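Side-chain contacts in protein-L-isoaspartate O-methyltransferase beta-aspartate methyltransferase (Plasmodium falciparum, PDB 2PBF), which probably transfers a methyl group from S-adenosyl-L-methionine to L-isoaspartyl residues of damaged proteins, the first step in their repair: residues Y31-Q36 / L69-L74; K41-I46 / V53-G58; Y93-M98 / F142-K147; N109-G114 / G161-I166. One frame throughout, in Å; residues are numbered along the deposited sequence.

Interaction 1 of 4, residues Y31-Q36 / L69-L74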
loop_
_atom_site.group_PDB
_atom_site.type_symbol
_atom_site.label_atom_id
_atom_site.label_comp_id
_atom_site.label_asym_id
_atom_site.label_seq_id
_atom_site.Cartn_x
_atom_site.Cartn_y
_atom_site.Cartn_z
ATOM N N TYR A 31 -10.343 7.108 -7.939
ATOM C CA TYR A 31 -9.921 7.841 -9.130
ATOM C C TYR A 31 -9.174 9.099 -8.757
ATOM O O TYR A 31 -8.033 9.263 -9.184
ATOM C CB TYR A 31 -11.105 8.179 -10.066
ATOM C CG TYR A 31 -10.697 9.014 -11.278
ATOM C CD1 TYR A 31 -10.403 8.411 -12.497
ATOM C CD2 TYR A 31 -10.561 10.404 -11.182
ATOM C CE1 TYR A 31 -10.008 9.177 -13.602
ATOM C CE2 TYR A 31 -10.172 11.177 -12.276
ATOM C CZ TYR A 31 -9.892 10.554 -13.479
ATOM O OH TYR A 31 -9.507 11.315 -14.564
ATOM N N ASN A 32 -9.803 9.978 -7.961
ATOM C CA ASN A 32 -9.188 11.271 -7.608
ATOM C C ASN A 32 -7.863 11.118 -6.877
ATOM O O ASN A 32 -6.936 11.883 -7.103
ATOM C CB ASN A 32 -10.145 12.191 -6.820
ATOM C CG ASN A 32 -11.461 12.462 -7.562
ATOM O OD1 ASN A 32 -11.478 12.665 -8.783
ATOM N ND2 ASN A 32 -12.563 12.473 -6.820
ATOM N N THR A 33 -7.771 10.117 -6.008
ATOM C CA THR A 33 -6.511 9.827 -5.307
ATOM C C THR A 33 -5.408 9.438 -6.287
ATOM O O THR A 33 -4.351 10.048 -6.308
ATOM C CB THR A 33 -6.698 8.710 -4.244
ATOM O OG1 THR A 33 -7.785 9.058 -3.368
ATOM C CG2 THR A 33 -5.408 8.507 -3.444
ATOM N N MET A 34 -5.659 8.408 -7.090
ATOM C CA MET A 34 -4.695 7.971 -8.092
ATOM C C MET A 34 -4.354 9.068 -9.108
ATOM O O MET A 34 -3.202 9.193 -9.523
ATOM C CB MET A 34 -5.175 6.705 -8.789
ATOM C CG MET A 34 -5.230 5.484 -7.848
ATOM S SD MET A 34 -5.606 3.927 -8.657
ATOM C CE MET A 34 -4.143 3.525 -9.628
ATOM N N LEU A 35 -5.346 9.865 -9.492
ATOM C CA LEU A 35 -5.115 11.016 -10.385
ATOM C C LEU A 35 -4.065 11.965 -9.810
ATOM O O LEU A 35 -3.253 12.529 -10.535
ATOM C CB LEU A 35 -6.438 11.756 -10.653
ATOM C CG LEU A 35 -6.361 12.988 -11.583
ATOM C CD1 LEU A 35 -5.905 12.571 -12.968
ATOM C CD2 LEU A 35 -7.690 13.749 -11.629
ATOM N N GLN A 36 -4.081 12.123 -8.486
ATOM C CA GLN A 36 -3.109 12.957 -7.792
ATOM C C GLN A 36 -1.696 12.366 -7.724
ATOM O O GLN A 36 -0.733 13.080 -7.392
ATOM C CB GLN A 36 -3.633 13.322 -6.392
ATOM C CG GLN A 36 -4.845 14.262 -6.430
ATOM C CD GLN A 36 -5.376 14.604 -5.048
ATOM O OE1 GLN A 36 -4.863 15.489 -4.390
ATOM N NE2 GLN A 36 -6.419 13.903 -4.615
ATOM N N LEU A 69 -7.397 -1.757 -7.059
ATOM C CA LEU A 69 -8.236 -2.690 -6.335
ATOM C C LEU A 69 -7.976 -2.624 -4.824
ATOM O O LEU A 69 -8.915 -2.590 -4.030
ATOM C CB LEU A 69 -8.043 -4.112 -6.873
ATOM C CG LEU A 69 -8.348 -5.278 -5.915
ATOM C CD1 LEU A 69 -9.857 -5.573 -5.767
ATOM C CD2 LEU A 69 -7.632 -6.494 -6.396
ATOM N N SER A 70 -6.708 -2.578 -4.430
ATOM C CA SER A 70 -6.367 -2.492 -3.020
ATOM C C SER A 70 -6.833 -1.168 -2.418
ATOM O O SER A 70 -7.323 -1.119 -1.282
ATOM C CB SER A 70 -4.860 -2.685 -2.831
ATOM O OG SER A 70 -4.520 -4.042 -3.018
ATOM N N LEU A 71 -6.675 -0.096 -3.189
ATOM C CA LEU A 71 -7.050 1.218 -2.746
ATOM C C LEU A 71 -8.566 1.290 -2.575
ATOM O O LEU A 71 -9.052 1.931 -1.646
ATOM C CB LEU A 71 -6.567 2.263 -3.746
ATOM C CG LEU A 71 -6.228 3.700 -3.350
ATOM C CD1 LEU A 71 -5.212 3.780 -2.194
ATOM C CD2 LEU A 71 -5.691 4.461 -4.573
ATOM N N LYS A 72 -9.293 0.637 -3.478
ATOM C CA LYS A 72 -10.755 0.526 -3.392
ATOM C C LYS A 72 -11.179 -0.131 -2.085
ATOM O O LYS A 72 -12.037 0.386 -1.397
ATOM C CB LYS A 72 -11.294 -0.262 -4.582
ATOM C CG LYS A 72 -12.768 -0.699 -4.498
ATOM C CD LYS A 72 -13.016 -1.909 -5.410
ATOM C CE LYS A 72 -14.531 -2.248 -5.554
ATOM N NZ LYS A 72 -15.157 -2.754 -4.266
ATOM N N ARG A 73 -10.534 -1.240 -1.726
ATOM C CA ARG A 73 -10.917 -1.998 -0.538
ATOM C C ARG A 73 -10.673 -1.196 0.726
ATOM O O ARG A 73 -11.340 -1.397 1.752
ATOM C CB ARG A 73 -10.166 -3.326 -0.443
ATOM C CG ARG A 73 -10.252 -4.252 -1.647
ATOM C CD ARG A 73 -11.675 -4.511 -2.102
ATOM N NE ARG A 73 -12.481 -5.144 -1.073
ATOM C CZ ARG A 73 -13.555 -5.899 -1.308
ATOM N NH1 ARG A 73 -13.947 -6.156 -2.548
ATOM N NH2 ARG A 73 -14.229 -6.409 -0.290
ATOM N N LEU A 74 -9.686 -0.307 0.660
ATOM C CA LEU A 74 -9.279 0.470 1.825
ATOM C C LEU A 74 -9.867 1.881 1.822
ATOM O O LEU A 74 -9.631 2.646 2.741
ATOM C CB LEU A 74 -7.741 0.526 1.902
ATOM C CG LEU A 74 -7.017 -0.764 2.287
ATOM C CD1 LEU A 74 -5.538 -0.640 2.083
ATOM C CD2 LEU A 74 -7.342 -1.197 3.706
#

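Interaction 2 of 4, residues K41-I46 / V53-G58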
loop_
_atom_site.group_PDB
_atom_site.type_symbol
_atom_site.label_atom_id
_atom_site.label_comp_id
_atom_site.label_asym_id
_atom_site.label_seq_id
_atom_site.Cartn_x
_atom_site.Cartn_y
_atom_site.Cartn_z
ATOM N N LYS A 41 6.104 9.020 -12.182
ATOM C CA LYS A 41 7.034 9.553 -11.178
ATOM C C LYS A 41 7.535 8.438 -10.240
ATOM O O LYS A 41 8.412 8.661 -9.401
ATOM C CB LYS A 41 6.369 10.693 -10.386
ATOM C CG LYS A 41 5.811 11.798 -11.264
ATOM C CD LYS A 41 6.832 12.901 -11.482
ATOM C CE LYS A 41 6.148 14.215 -11.844
ATOM N NZ LYS A 41 6.983 15.412 -11.489
ATOM N N TYR A 42 6.971 7.241 -10.410
ATOM C CA TYR A 42 7.231 6.084 -9.540
ATOM C C TYR A 42 7.886 4.886 -10.237
ATOM O O TYR A 42 8.461 3.990 -9.588
ATOM C CB TYR A 42 5.955 5.698 -8.768
ATOM C CG TYR A 42 5.667 6.776 -7.764
ATOM C CD1 TYR A 42 6.158 6.690 -6.458
ATOM C CD2 TYR A 42 4.988 7.927 -8.142
ATOM C CE1 TYR A 42 5.938 7.727 -5.539
ATOM C CE2 TYR A 42 4.775 8.964 -7.250
ATOM C CZ TYR A 42 5.244 8.856 -5.956
ATOM O OH TYR A 42 5.001 9.885 -5.090
ATOM N N ILE A 43 7.794 4.894 -11.554
ATOM C CA ILE A 43 8.491 3.940 -12.403
ATOM C C ILE A 43 8.802 4.589 -13.751
ATOM O O ILE A 43 7.957 5.271 -14.326
ATOM C CB ILE A 43 7.703 2.613 -12.592
ATOM C CG1 ILE A 43 8.602 1.545 -13.245
ATOM C CG2 ILE A 43 6.428 2.821 -13.381
ATOM C CD1 ILE A 43 9.403 0.745 -12.275
ATOM N N LYS A 44 10.022 4.379 -14.232
ATOM C CA LYS A 44 10.457 4.939 -15.518
ATOM C C LYS A 44 9.993 4.133 -16.751
ATOM O O LYS A 44 9.492 4.720 -17.710
ATOM C CB LYS A 44 11.986 5.102 -15.531
ATOM C CG LYS A 44 12.483 6.553 -15.439
ATOM C CD LYS A 44 12.368 7.098 -14.014
ATOM C CE LYS A 44 13.035 8.464 -13.868
ATOM N NZ LYS A 44 14.040 8.421 -12.764
ATOM N N GLU A 45 10.159 2.808 -16.730
ATOM C CA GLU A 45 9.821 2.001 -17.898
ATOM C C GLU A 45 8.313 1.793 -18.017
ATOM O O GLU A 45 7.633 1.538 -17.013
ATOM C CB GLU A 45 10.537 0.646 -17.919
ATOM C CG GLU A 45 10.545 0.033 -19.341
ATOM C CD GLU A 45 10.577 -1.506 -19.398
ATOM O OE1 GLU A 45 10.640 -2.045 -20.544
ATOM O OE2 GLU A 45 10.553 -2.167 -18.325
ATOM N N ILE A 46 7.817 1.901 -19.256
ATOM C CA ILE A 46 6.382 1.791 -19.600
ATOM C C ILE A 46 5.474 2.113 -18.406
ATOM O O ILE A 46 4.697 1.268 -17.949
ATOM C CB ILE A 46 6.042 0.412 -20.215
ATOM C CG1 ILE A 46 6.537 -0.719 -19.288
ATOM C CG2 ILE A 46 6.606 0.303 -21.642
ATOM C CD1 ILE A 46 5.858 -2.045 -19.506
ATOM N N VAL A 53 5.862 -3.753 -13.315
ATOM C CA VAL A 53 7.055 -3.295 -14.010
ATOM C C VAL A 53 8.234 -3.448 -13.055
ATOM O O VAL A 53 8.241 -2.913 -11.940
ATOM C CB VAL A 53 6.909 -1.830 -14.564
ATOM C CG1 VAL A 53 8.143 -1.404 -15.336
ATOM C CG2 VAL A 53 5.666 -1.676 -15.458
ATOM N N TYR A 54 9.227 -4.212 -13.499
ATOM C CA TYR A 54 10.391 -4.530 -12.688
ATOM C C TYR A 54 11.185 -3.319 -12.204
ATOM O O TYR A 54 11.453 -2.408 -12.972
ATOM C CB TYR A 54 11.326 -5.455 -13.451
ATOM C CG TYR A 54 12.436 -5.986 -12.579
ATOM C CD1 TYR A 54 12.174 -6.919 -11.575
ATOM C CD2 TYR A 54 13.742 -5.539 -12.753
ATOM C CE1 TYR A 54 13.218 -7.396 -10.760
ATOM C CE2 TYR A 54 14.777 -6.003 -11.971
ATOM C CZ TYR A 54 14.508 -6.924 -10.969
ATOM O OH TYR A 54 15.545 -7.383 -10.215
ATOM N N ILE A 55 11.565 -3.334 -10.925
ATOM C CA ILE A 55 12.421 -2.295 -10.366
ATOM C C ILE A 55 13.848 -2.818 -10.189
ATOM O O ILE A 55 14.761 -2.379 -10.878
ATOM C CB ILE A 55 11.877 -1.726 -9.016
ATOM C CG1 ILE A 55 10.384 -1.394 -9.131
ATOM C CG2 ILE A 55 12.673 -0.489 -8.607
ATOM C CD1 ILE A 55 9.657 -1.212 -7.787
ATOM N N SER A 56 14.009 -3.774 -9.285
ATOM C CA SER A 56 15.315 -4.234 -8.814
ATOM C C SER A 56 15.034 -5.250 -7.721
ATOM O O SER A 56 13.896 -5.352 -7.252
ATOM C CB SER A 56 16.115 -3.061 -8.242
ATOM O OG SER A 56 15.839 -2.926 -6.856
ATOM N N HIS A 57 16.053 -6.015 -7.319
ATOM C CA HIS A 57 15.946 -6.968 -6.191
ATOM C C HIS A 57 14.785 -7.966 -6.228
ATOM O O HIS A 57 14.254 -8.356 -5.183
ATOM C CB HIS A 57 15.959 -6.234 -4.851
ATOM C CG HIS A 57 17.294 -5.660 -4.509
ATOM N ND1 HIS A 57 18.212 -6.333 -3.730
ATOM C CD2 HIS A 57 17.881 -4.493 -4.867
ATOM C CE1 HIS A 57 19.304 -5.596 -3.613
ATOM N NE2 HIS A 57 19.126 -4.473 -4.291
ATOM N N GLY A 58 14.396 -8.373 -7.428
ATOM C CA GLY A 58 13.344 -9.369 -7.577
ATOM C C GLY A 58 11.960 -8.782 -7.384
ATOM O O GLY A 58 10.998 -9.520 -7.162
#

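Interaction 3 of 4, residues Y93-M98 / F142-K147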
loop_
_atom_site.group_PDB
_atom_site.type_symbol
_atom_site.label_atom_id
_atom_site.label_comp_id
_atom_site.label_asym_id
_atom_site.label_seq_id
_atom_site.Cartn_x
_atom_site.Cartn_y
_atom_site.Cartn_z
ATOM N N TYR A 93 4.507 3.922 -4.312
ATOM C CA TYR A 93 3.336 4.405 -5.074
ATOM C C TYR A 93 2.088 4.448 -4.186
ATOM O O TYR A 93 1.416 5.497 -4.023
ATOM C CB TYR A 93 3.061 3.577 -6.375
ATOM C CG TYR A 93 1.887 4.209 -7.106
ATOM C CD1 TYR A 93 2.098 5.300 -7.969
ATOM C CD2 TYR A 93 0.564 3.813 -6.838
ATOM C CE1 TYR A 93 1.032 5.942 -8.592
ATOM C CE2 TYR A 93 -0.508 4.445 -7.463
ATOM C CZ TYR A 93 -0.262 5.513 -8.340
ATOM O OH TYR A 93 -1.306 6.182 -8.954
ATOM N N LEU A 94 1.806 3.312 -3.572
ATOM C CA LEU A 94 0.599 3.180 -2.770
ATOM C C LEU A 94 0.674 3.963 -1.455
ATOM O O LEU A 94 -0.352 4.448 -0.966
ATOM C CB LEU A 94 0.223 1.707 -2.544
ATOM C CG LEU A 94 -1.283 1.511 -2.286
ATOM C CD1 LEU A 94 -2.162 1.714 -3.538
ATOM C CD2 LEU A 94 -1.458 0.160 -1.796
ATOM N N THR A 95 1.883 4.090 -0.905
ATOM C CA THR A 95 2.093 4.874 0.308
ATOM C C THR A 95 1.726 6.345 0.122
ATOM O O THR A 95 1.044 6.922 0.961
ATOM C CB THR A 95 3.565 4.768 0.830
ATOM O OG1 THR A 95 4.108 3.506 0.460
ATOM C CG2 THR A 95 3.581 4.877 2.329
ATOM N N VAL A 96 2.180 6.931 -0.976
ATOM C CA VAL A 96 1.791 8.287 -1.380
ATOM C C VAL A 96 0.274 8.401 -1.625
ATOM O O VAL A 96 -0.356 9.373 -1.205
ATOM C CB VAL A 96 2.629 8.746 -2.598
ATOM C CG1 VAL A 96 2.219 10.136 -3.072
ATOM C CG2 VAL A 96 4.106 8.738 -2.225
ATOM N N CYS A 97 -0.314 7.408 -2.278
ATOM C CA CYS A 97 -1.763 7.362 -2.423
ATOM C C CYS A 97 -2.425 7.463 -1.037
ATOM O O CYS A 97 -3.345 8.252 -0.844
ATOM C CB CYS A 97 -2.213 6.101 -3.208
ATOM S SG CYS A 97 -2.039 6.204 -5.027
ATOM N N MET A 98 -1.936 6.705 -0.060
ATOM C CA MET A 98 -2.476 6.814 1.295
ATOM C C MET A 98 -2.281 8.199 1.930
ATOM O O MET A 98 -3.207 8.723 2.546
ATOM C CB MET A 98 -1.877 5.757 2.218
ATOM C CG MET A 98 -2.250 4.318 1.923
ATOM S SD MET A 98 -1.237 3.282 3.017
ATOM C CE MET A 98 -1.999 1.719 2.676
ATOM N N PHE A 142 4.471 11.246 7.901
ATOM C CA PHE A 142 4.668 10.380 6.750
ATOM C C PHE A 142 6.099 9.876 6.809
ATOM O O PHE A 142 7.024 10.666 7.019
ATOM C CB PHE A 142 4.385 11.121 5.422
ATOM C CG PHE A 142 4.670 10.279 4.192
ATOM C CD1 PHE A 142 3.665 9.499 3.634
ATOM C CD2 PHE A 142 5.960 10.202 3.646
ATOM C CE1 PHE A 142 3.918 8.656 2.520
ATOM C CE2 PHE A 142 6.222 9.361 2.525
ATOM C CZ PHE A 142 5.188 8.617 1.948
ATOM N N LYS A 143 6.292 8.561 6.686
ATOM C CA LYS A 143 7.650 8.012 6.642
ATOM C C LYS A 143 7.725 6.733 5.820
ATOM O O LYS A 143 6.765 5.963 5.780
ATOM C CB LYS A 143 8.152 7.663 8.046
ATOM C CG LYS A 143 8.379 8.829 8.966
ATOM C CD LYS A 143 8.217 8.419 10.427
ATOM C CE LYS A 143 7.612 9.589 11.220
ATOM N NZ LYS A 143 8.333 9.876 12.488
ATOM N N ILE A 144 8.886 6.515 5.203
ATOM C CA ILE A 144 9.255 5.224 4.618
ATOM C C ILE A 144 10.454 4.705 5.388
ATOM O O ILE A 144 11.505 5.335 5.396
ATOM C CB ILE A 144 9.675 5.335 3.128
ATOM C CG1 ILE A 144 8.620 6.056 2.284
ATOM C CG2 ILE A 144 10.035 3.931 2.572
ATOM C CD1 ILE A 144 7.293 5.294 2.089
ATOM N N ILE A 145 10.261 3.559 6.032
ATOM C CA ILE A 145 11.234 2.913 6.906
ATOM C C ILE A 145 11.826 1.664 6.237
ATOM O O ILE A 145 11.101 0.885 5.626
ATOM C CB ILE A 145 10.545 2.470 8.257
ATOM C CG1 ILE A 145 9.759 3.624 8.897
ATOM C CG2 ILE A 145 11.531 1.932 9.245
ATOM C CD1 ILE A 145 10.491 4.952 8.948
ATOM N N HIS A 146 13.140 1.484 6.362
ATOM C CA HIS A 146 13.797 0.210 6.038
ATOM C C HIS A 146 13.559 -0.822 7.139
ATOM O O HIS A 146 14.188 -0.777 8.190
ATOM C CB HIS A 146 15.287 0.429 5.805
ATOM C CG HIS A 146 16.033 -0.812 5.427
ATOM N ND1 HIS A 146 17.382 -0.959 5.647
ATOM C CD2 HIS A 146 15.615 -1.967 4.861
ATOM C CE1 HIS A 146 17.770 -2.148 5.221
ATOM N NE2 HIS A 146 16.715 -2.781 4.743
ATOM N N LYS A 147 12.652 -1.758 6.890
ATOM C CA LYS A 147 12.212 -2.696 7.916
ATOM C C LYS A 147 11.491 -3.903 7.339
ATOM O O LYS A 147 10.642 -3.780 6.464
ATOM C CB LYS A 147 11.269 -1.989 8.906
ATOM C CG LYS A 147 10.806 -2.842 10.097
ATOM C CD LYS A 147 11.650 -2.495 11.312
ATOM C CE LYS A 147 11.921 -3.688 12.195
ATOM N NZ LYS A 147 12.595 -3.220 13.447
#

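Interaction 4 of 4, residues N109-G114 / G161-I166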
loop_
_atom_site.group_PDB
_atom_site.type_symbol
_atom_site.label_atom_id
_atom_site.label_comp_id
_atom_site.label_asym_id
_atom_site.label_seq_id
_atom_site.Cartn_x
_atom_site.Cartn_y
_atom_site.Cartn_z
ATOM N N ASN A 109 -3.131 14.647 12.632
ATOM C CA ASN A 109 -3.537 13.390 13.241
ATOM C C ASN A 109 -3.466 12.227 12.272
ATOM O O ASN A 109 -3.400 11.083 12.700
ATOM C CB ASN A 109 -4.941 13.463 13.820
ATOM C CG ASN A 109 -5.012 14.299 15.085
ATOM O OD1 ASN A 109 -5.911 15.104 15.226
ATOM N ND2 ASN A 109 -4.080 14.109 15.991
ATOM N N SER A 110 -3.511 12.525 10.981
ATOM C CA SER A 110 -3.293 11.508 9.944
ATOM C C SER A 110 -1.886 10.983 10.080
ATOM O O SER A 110 -0.955 11.740 10.365
ATOM C CB SER A 110 -3.455 12.105 8.560
ATOM O OG SER A 110 -4.814 12.314 8.265
ATOM N N TYR A 111 -1.729 9.675 9.912
ATOM C CA TYR A 111 -0.424 9.097 9.945
ATOM C C TYR A 111 -0.266 7.998 8.875
ATOM O O TYR A 111 -1.102 7.087 8.775
ATOM C CB TYR A 111 -0.178 8.560 11.338
ATOM C CG TYR A 111 1.214 8.072 11.569
ATOM C CD1 TYR A 111 2.264 8.967 11.781
ATOM C CD2 TYR A 111 1.487 6.716 11.579
ATOM C CE1 TYR A 111 3.567 8.492 12.003
ATOM C CE2 TYR A 111 2.766 6.246 11.784
ATOM C CZ TYR A 111 3.799 7.134 11.997
ATOM O OH TYR A 111 5.064 6.636 12.227
ATOM N N VAL A 112 0.812 8.082 8.093
ATOM C CA VAL A 112 1.112 7.056 7.085
ATOM C C VAL A 112 2.563 6.573 7.180
ATOM O O VAL A 112 3.501 7.378 7.202
ATOM C CB VAL A 112 0.796 7.549 5.656
ATOM C CG1 VAL A 112 1.069 6.446 4.596
ATOM C CG2 VAL A 112 -0.654 8.018 5.563
ATOM N N ILE A 113 2.746 5.256 7.238
ATOM C CA ILE A 113 4.098 4.694 7.296
ATOM C C ILE A 113 4.253 3.594 6.242
ATOM O O ILE A 113 3.363 2.771 6.093
ATOM C CB ILE A 113 4.505 4.239 8.773
ATOM C CG1 ILE A 113 5.980 3.889 8.878
ATOM C CG2 ILE A 113 3.690 3.059 9.292
ATOM C CD1 ILE A 113 6.440 3.615 10.347
ATOM N N GLY A 114 5.350 3.633 5.477
ATOM C CA GLY A 114 5.711 2.538 4.584
ATOM C C GLY A 114 6.851 1.729 5.178
ATOM O O GLY A 114 7.844 2.286 5.626
ATOM N N GLY A 161 1.762 1.465 17.585
ATOM C CA GLY A 161 0.335 1.614 17.829
ATOM C C GLY A 161 -0.550 0.786 16.917
ATOM O O GLY A 161 -0.148 -0.269 16.421
ATOM N N LEU A 162 -1.760 1.291 16.700
ATOM C CA LEU A 162 -2.810 0.597 15.989
ATOM C C LEU A 162 -3.151 1.337 14.695
ATOM O O LEU A 162 -2.998 2.569 14.613
ATOM C CB LEU A 162 -4.049 0.479 16.875
ATOM C CG LEU A 162 -3.870 -0.311 18.175
ATOM C CD1 LEU A 162 -5.063 -0.105 19.101
ATOM C CD2 LEU A 162 -3.706 -1.767 17.852
ATOM N N PHE A 163 -3.605 0.578 13.693
ATOM C CA PHE A 163 -3.806 1.122 12.357
ATOM C C PHE A 163 -5.196 0.858 11.809
ATOM O O PHE A 163 -5.703 -0.251 11.846
ATOM C CB PHE A 163 -2.726 0.605 11.391
ATOM C CG PHE A 163 -1.365 1.164 11.675
ATOM C CD1 PHE A 163 -0.945 2.360 11.080
ATOM C CD2 PHE A 163 -0.513 0.527 12.566
ATOM C CE1 PHE A 163 0.307 2.885 11.363
ATOM C CE2 PHE A 163 0.744 1.039 12.859
ATOM C CZ PHE A 163 1.163 2.223 12.258
ATOM N N ASP A 164 -5.807 1.905 11.293
ATOM C CA ASP A 164 -7.125 1.800 10.709
ATOM C C ASP A 164 -7.071 1.101 9.348
ATOM O O ASP A 164 -8.056 0.492 8.916
ATOM C CB ASP A 164 -7.730 3.184 10.602
ATOM C CG ASP A 164 -7.667 3.937 11.927
ATOM O OD1 ASP A 164 -8.452 3.582 12.846
ATOM O OD2 ASP A 164 -6.825 4.861 12.061
ATOM N N ALA A 165 -5.916 1.171 8.692
ATOM C CA ALA A 165 -5.727 0.559 7.374
ATOM C C ALA A 165 -4.350 -0.053 7.266
ATOM O O ALA A 165 -3.336 0.616 7.537
ATOM C CB ALA A 165 -5.940 1.576 6.284
ATOM N N ILE A 166 -4.317 -1.342 6.904
ATOM C CA ILE A 166 -3.061 -2.051 6.683
ATOM C C ILE A 166 -3.052 -2.650 5.290
ATOM O O ILE A 166 -3.887 -3.470 4.951
ATOM C CB ILE A 166 -2.780 -3.180 7.741
ATOM C CG1 ILE A 166 -2.988 -2.640 9.172
ATOM C CG2 ILE A 166 -1.357 -3.777 7.504
ATOM C CD1 ILE A 166 -2.575 -3.591 10.304
#

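Interaction 1 of 4, residues Y31-Q36 / L69-L74
Met34 and Leu71 join helix 28-35 to helix 64-74, two helices packed beside helix 93-101 in the Rossmann-like fold of this methyltransferase. The tight point is narrow. CD2 of Leu71 presses on CG of Met34 at 3.5 Å, closer than two carbons usually sit, and the two side chains slide past each other in opposite directions. Leu71 reaches across because its CG stands anti to the backbone N (chi1 -152°). The Met34 chain runs out straight and then bends at its last torsion, leaving SD 4.1 Å from the same CD2 of Leu71. Thr33 adds a lighter touch, its CG2 lying 4.2 Å from Leu71 CD2, while its hydroxyl OG1 is occupied one turn back by the carbonyl O of Asp29. Helix 93-101 lines this apolar patch as well, through Tyr93 against Met34 and Leu94 against Leu71.

Beyond this point 31-36 and 69-74 make no further contact. Asn32 and Gln36 are exposed and make no approach to 69-74; on the other helix, Arg73 takes no part and pairs through NE with Glu203 in a salt bridge. On the outer side of 31-36 a local pair of bonds fastens Gln36. Asn32 O accepts Gln36 N from one face of its carbonyl plane and, from the opposite face, Gln36 NE2 at 3.2 Å, 62° out of that plane.

Interaction 2 of 4, residues K41-I46 / V53-G58
Val53 puts each of its methyls to a different use against the loop 41-46. With CG1 anti to the backbone N, that methyl goes in between Ile43 and Glu45, 3.6 Å from Ile43 CG1 and 3.4 Å from the carbonyl O of Glu45. The other methyl, CG2, faces Ile46 and meets its CG1 at 4.0 Å.

Ile43 is the buried partner from the loop. Its CG1 also stands anti to the backbone N, and a second torsion of 88° carries CD1 past Val53 along strand 53-56, to 3.8 Å from Tyr54 O and 3.9 Å from Ile55 CG1. Ile46 behaves differently: its backbone adopts positive phi, and its CG1 takes the crowded position between N and the carbonyl carbon (chi1 53°), which sends the branch back over Val53. The Glu45 chain, extended beyond CG, passes Val53 at a slant, with OE2 3.9 Å from Val53 CG1. No hydrogen bond links the two segments, and the Glu45 and Ile46 end is exposed, whereas Ile43 and Val53 are buried against Ile61.

Beyond Val53, the Tyr54 ring takes little part in the contact with 41-46; its OH accepts Gly58 N in a nearly straight bond (170°), and Ser56 N lies above one ring face, offset toward the rim. Ile55 packs on Leu121 and Phe124 of helix 119-132, and its side chain is about 5 Å from the bound S-adenosyl-L-homocysteine. The strand belongs to a small beta hairpin with 59-61, interrupted at Ile55 and Ser56 by a classic beta bulge.

Interaction 3 of 4, residues Y93-M98 / F142-K147
A buried, apolar helix-on-sheet contact sets Thr95 and Val96 of helix 93-101 against Phe142 and Ile144 of strand 142-146, the outermost strand at one side of the Rossmann-like sheet. The helix is the crossover of a beta-alpha-beta unit between strands 83-87 and 111-116, and it runs nearly antiparallel to strand 142-146, with the two segment axes 10.0 Å apart at their closest.

From the helix, Thr95 makes the closest approaches, largely through its methyl CG2. Its OG1 is engaged by Asp86 OD2, which probably helps fix the unusual chi1 of -29°, and CG2 is left facing the strand. There it meets CD1 of Ile144 at 3.7 Å and CE1 of Phe142 at 3.8 Å. Ile144 has its CG1 beside the backbone N, and CD1 then leans back to the helix; it also packs on Ser125 and Leu126 of helix 119-132. Val96 comes in more loosely, CG2 lying 4.3 Å from CZ of Phe142, and also touches Tyr42 and Ile129.

Phe142 offers the helix an edge of its ring. The carbonyl O of Thr95 lies near the ring plane, 3.7 Å from Phe142 CE1.

Interaction 4 of 4, residues N109-G114 / G161-I166
CE1 of Phe163 is the point where this contact closes: it lies 4.0 Å from CD2 of Tyr111, and CG2 of Ile113 is equally near, 4.0 Å from that same CE1. Seen from the tyrosine, Phe163 comes in at the ring edge, close to the plane of the ring; the two side chains cross obliquely and do not stack. Ile113 meets Phe163 at about a right angle, its CG2 also reaching CZ of Phe163 at 4.0 Å. This methyl sits between the backbone N and the carbonyl carbon of Ile113, because CG1 has taken the place anti to N (chi1 -170°). Phe163 has its CG beside the backbone N (chi1 -70°), and only the far end of its ring comes near the two strand residues.

The strands themselves are not neighbours. In the Rossmann-like sheet, 83-87 lies between 111-116 and 163-168, so the three side chains meet over a face of that intervening strand. Ile85 touches both Ile113 and Phe163, and Arg83 makes a cation-pi contact with the Phe163 ring while also touching Tyr111. Backbone bonds from Tyr111 to Ser82 and Ala84 set strand 111-116 against 83-87.

On the other flank the chain comes out of helix 154-160 at Gly161, which has positive phi, and turns a corner at Asp164. Two bonds to Arg83 tether this approach: Leu162 O receives its NH1, and Asp164 OD2 receives its backbone N.

In the fold
Interactions 1, 3 and 4 are buried and apolar; interaction 2 is peripheral, with a solvent-exposed end. Its Ile55 comes close to the S-adenosyl-L-homocysteine, which Lys147 of the interaction 3 segment touches. Interaction 1 joins helix to helix, interaction 3 helix to sheet, and interaction 4 reaches across one strand of that sheet. Interactions 1 and 3 meet at helix 93-101, where Thr33 CG2 lies 3.3 Å from Cys97 O. Interaction 2 touches the same helix through Tyr42, whose OH bonds Asp132. Interactions 3 and 4 sit on neighbouring strands, 142-146 and 111-116, linked by backbone bonds such as Ile145 N to Gly114 O. No hydrogen bond crosses any of the four contacts.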